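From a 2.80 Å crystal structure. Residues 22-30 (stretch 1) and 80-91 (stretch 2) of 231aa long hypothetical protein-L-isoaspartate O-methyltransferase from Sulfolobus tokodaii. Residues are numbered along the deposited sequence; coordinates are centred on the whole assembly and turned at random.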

# COMPACT_ATOMS: atom_id res chain seq x y z
N LYS B 22 5.44 30.84 -35.05
CA LYS B 22 4.36 31.10 -36.01
C LYS B 22 2.96 30.47 -35.77
O LYS B 22 1.95 31.17 -35.86
CB LYS B 22 4.88 30.71 -37.40
CG LYS B 22 3.84 30.75 -38.49
CD LYS B 22 4.38 30.14 -39.76
CE LYS B 22 3.28 29.88 -40.77
NZ LYS B 22 3.84 29.28 -42.01
N VAL B 23 2.88 29.17 -35.48
CA VAL B 23 1.59 28.50 -35.27
C VAL B 23 0.86 28.94 -34.00
O VAL B 23 1.38 28.85 -32.90
CB VAL B 23 1.75 26.94 -35.28
CG1 VAL B 23 0.42 26.25 -35.03
CG2 VAL B 23 2.34 26.48 -36.62
N ASP B 24 -0.36 29.42 -34.17
CA ASP B 24 -1.13 29.90 -33.04
C ASP B 24 -1.88 28.75 -32.37
O ASP B 24 -2.94 28.34 -32.84
CB ASP B 24 -2.11 30.99 -33.50
CG ASP B 24 -2.94 31.56 -32.36
OD1 ASP B 24 -2.64 31.22 -31.19
OD2 ASP B 24 -3.87 32.36 -32.63
N ARG B 25 -1.33 28.25 -31.27
CA ARG B 25 -1.92 27.14 -30.54
C ARG B 25 -3.35 27.36 -30.02
O ARG B 25 -4.08 26.42 -29.75
CB ARG B 25 -0.97 26.72 -29.41
CG ARG B 25 -1.42 25.51 -28.60
CD ARG B 25 -0.25 24.92 -27.81
NE ARG B 25 -0.65 23.79 -26.96
CZ ARG B 25 -0.83 23.86 -25.64
NH1 ARG B 25 -0.63 25.00 -25.00
NH2 ARG B 25 -1.21 22.79 -24.96
N SER B 26 -3.78 28.60 -29.87
CA SER B 26 -5.14 28.80 -29.39
C SER B 26 -6.13 28.40 -30.48
O SER B 26 -7.33 28.18 -30.22
CB SER B 26 -5.34 30.26 -28.98
OG SER B 26 -5.03 31.11 -30.06
N LEU B 27 -5.63 28.31 -31.71
CA LEU B 27 -6.45 27.93 -32.85
C LEU B 27 -6.80 26.44 -32.87
O LEU B 27 -7.64 25.99 -33.65
CB LEU B 27 -5.76 28.31 -34.16
CG LEU B 27 -6.17 29.61 -34.90
CD1 LEU B 27 -6.73 30.68 -33.94
CD2 LEU B 27 -4.95 30.14 -35.65
N PHE B 28 -6.15 25.65 -32.02
CA PHE B 28 -6.47 24.24 -32.00
C PHE B 28 -7.11 23.88 -30.69
O PHE B 28 -7.51 22.73 -30.49
CB PHE B 28 -5.23 23.41 -32.20
CG PHE B 28 -4.49 23.72 -33.45
CD1 PHE B 28 -3.75 24.88 -33.56
CD2 PHE B 28 -4.48 22.81 -34.51
CE1 PHE B 28 -2.99 25.14 -34.70
CE2 PHE B 28 -3.73 23.06 -35.65
CZ PHE B 28 -2.97 24.23 -35.74
N LEU B 29 -7.20 24.85 -29.78
CA LEU B 29 -7.80 24.63 -28.47
C LEU B 29 -9.24 25.12 -28.40
O LEU B 29 -9.58 26.14 -28.99
CB LEU B 29 -6.96 25.33 -27.40
CG LEU B 29 -5.58 24.75 -27.11
CD1 LEU B 29 -4.79 25.72 -26.26
CD2 LEU B 29 -5.69 23.38 -26.42
N PRO B 30 -10.11 24.39 -27.66
CA PRO B 30 -11.53 24.76 -27.51
C PRO B 30 -11.63 26.11 -26.80
O PRO B 30 -10.62 26.66 -26.36
CB PRO B 30 -12.11 23.64 -26.64
CG PRO B 30 -11.12 22.54 -26.74
CD PRO B 30 -9.79 23.22 -26.84
N GLY B 80 -4.83 13.78 -32.11
CA GLY B 80 -5.39 14.65 -31.10
C GLY B 80 -5.95 15.92 -31.72
O GLY B 80 -6.64 15.84 -32.73
N ILE B 81 -5.65 17.08 -31.13
CA ILE B 81 -6.17 18.35 -31.63
C ILE B 81 -5.40 18.93 -32.80
O ILE B 81 -5.68 20.02 -33.24
CB ILE B 81 -6.23 19.41 -30.52
CG1 ILE B 81 -4.81 19.82 -30.11
CG2 ILE B 81 -6.99 18.86 -29.33
CD1 ILE B 81 -4.78 20.99 -29.14
N GLY B 82 -4.40 18.21 -33.30
CA GLY B 82 -3.67 18.68 -34.46
C GLY B 82 -2.57 19.71 -34.31
O GLY B 82 -1.84 19.96 -35.28
N TYR B 83 -2.42 20.31 -33.13
CA TYR B 83 -1.38 21.31 -32.90
C TYR B 83 0.08 20.84 -33.14
O TYR B 83 0.87 21.53 -33.81
CB TYR B 83 -1.48 21.87 -31.50
CG TYR B 83 -0.33 22.77 -31.16
CD1 TYR B 83 -0.20 24.02 -31.75
CD2 TYR B 83 0.68 22.34 -30.30
CE1 TYR B 83 0.93 24.85 -31.50
CE2 TYR B 83 1.82 23.16 -30.04
CZ TYR B 83 1.94 24.41 -30.65
OH TYR B 83 3.04 25.21 -30.38
N TYR B 84 0.45 19.69 -32.60
CA TYR B 84 1.82 19.24 -32.82
C TYR B 84 1.95 18.78 -34.27
O TYR B 84 3.05 18.78 -34.84
CB TYR B 84 2.21 18.11 -31.85
CG TYR B 84 2.23 18.53 -30.40
CD1 TYR B 84 1.25 18.09 -29.53
CD2 TYR B 84 3.18 19.43 -29.91
CE1 TYR B 84 1.20 18.51 -28.23
CE2 TYR B 84 3.14 19.87 -28.59
CZ TYR B 84 2.15 19.40 -27.76
OH TYR B 84 2.10 19.81 -26.46
N THR B 85 0.82 18.39 -34.86
CA THR B 85 0.81 17.94 -36.24
C THR B 85 1.19 19.16 -37.07
O THR B 85 2.13 19.10 -37.87
CB THR B 85 -0.57 17.41 -36.66
OG1 THR B 85 -1.14 16.66 -35.58
CG2 THR B 85 -0.44 16.48 -37.87
N ALA B 86 0.49 20.28 -36.86
CA ALA B 86 0.81 21.52 -37.57
C ALA B 86 2.31 21.90 -37.48
O ALA B 86 2.94 22.15 -38.51
CB ALA B 86 -0.04 22.67 -37.03
N LEU B 87 2.89 21.94 -36.28
CA LEU B 87 4.31 22.28 -36.11
C LEU B 87 5.25 21.39 -36.93
O LEU B 87 6.28 21.86 -37.42
CB LEU B 87 4.73 22.22 -34.65
CG LEU B 87 4.03 23.11 -33.61
CD1 LEU B 87 4.63 22.84 -32.24
CD2 LEU B 87 4.16 24.60 -33.97
N ILE B 88 4.91 20.11 -37.07
CA ILE B 88 5.75 19.21 -37.84
C ILE B 88 5.59 19.51 -39.34
O ILE B 88 6.57 19.61 -40.10
CB ILE B 88 5.37 17.74 -37.55
CG1 ILE B 88 5.53 17.46 -36.06
CG2 ILE B 88 6.26 16.77 -38.37
CD1 ILE B 88 5.07 16.09 -35.65
N ALA B 89 4.34 19.66 -39.76
CA ALA B 89 4.02 19.96 -41.15
C ALA B 89 4.78 21.21 -41.63
O ALA B 89 5.22 21.28 -42.78
CB ALA B 89 2.53 20.19 -41.27
N GLU B 90 4.93 22.19 -40.76
CA GLU B 90 5.66 23.40 -41.10
C GLU B 90 7.12 23.11 -41.46
O GLU B 90 7.68 23.74 -42.35
CB GLU B 90 5.64 24.36 -39.92
CG GLU B 90 4.27 24.91 -39.57
CD GLU B 90 3.86 26.09 -40.44
OE1 GLU B 90 4.75 26.79 -40.97
OE2 GLU B 90 2.63 26.34 -40.56
N ILE B 91 7.74 22.15 -40.80
CA ILE B 91 9.14 21.88 -41.02
C ILE B 91 9.42 20.85 -42.07
O ILE B 91 10.30 21.00 -42.93
CB ILE B 91 9.79 21.37 -39.68
CG1 ILE B 91 9.56 22.37 -38.56
CG2 ILE B 91 11.29 20.99 -39.89
CD1 ILE B 91 9.81 21.79 -37.20
O HOH W 1 3.15 27.78 -31.51

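Stretch 1 leaves a helix at Val23 and turns through a short 3-10 segment that includes Arg25 and Ser26. Stretch 2 begins as loop and enters a helix at Tyr83, with Gly82 at the N-cap position. Two CA pairs mark how the backbones line up. The CA atoms of Phe28 and Ile81 are 5.9 Å apart, and those of Val23 and Leu87 are 6.8 Å apart. Together the stretches bury 571 Å². Phe28, Tyr83 and Val23 have the most area covered.

Phe28 sits against the start of the helix. Its CA-to-CB bond points toward stretch 2, and chi1 is m. The ring edge meets backbone: CD2 of Phe28 lies 3.3 Å from O of Ile81, near the ring plane. The slightly positive hydrogens at a ring edge suit a carbonyl oxygen. One face is covered by Tyr83, whose CA is 3.9 Å from the Phe28 ring centroid, a CH-pi contact. CZ of Phe28 reaches CB of Ala86 at 3.6 Å, one turn further along the helix. CB of Phe28 packs on CD1 of Ile81 at 3.9 Å. The same CD1 of Ile81 also meets CD2 of Leu29 at 3.7 Å. Gly82 lies beside this ring. An ideal CB there would be 3.7 Å from CD2 of Phe28, but it is the backbone angles of Gly82 that call for glycine.

Tyr83 touches Val23, Arg25 and Phe28. Its edge points toward the face of Phe28, with ring centroids 5.9 Å apart and planes at 76°. This places the slightly positive ring hydrogens of Tyr83 near the Phe28 pi cloud. Over one face of Tyr83 lies the aliphatic part of Arg25, with CD 3.5 Å from the ring centroid. The guanidinium is more distant: CZ of Arg25 is 5.5 Å from that centroid, so any cation-pi attraction is weak. The Tyr83 hydroxyl is tied to stretch 1 through water 1. OH of Tyr83 donates to the water O at 2.8 Å, and the water O donates to O of Val23 at 2.5 Å.

Val23 also points toward stretch 2 and fills the space beside the helix. Its CB is 3.6 Å from CD2 of Leu87. Its CG1 is 3.8 Å from CE1 of Tyr83 and 4.1 Å from CB of Ala86. These are apolar contacts between buried side chains.

A salt bridge lies beyond this apolar patch. NZ of Lys22 donates to OE1 of Glu90 at 2.8 Å. The extended, all-t lysine side chain carries its charge to the carboxylate. This is the only direct hydrogen bond between the stretches.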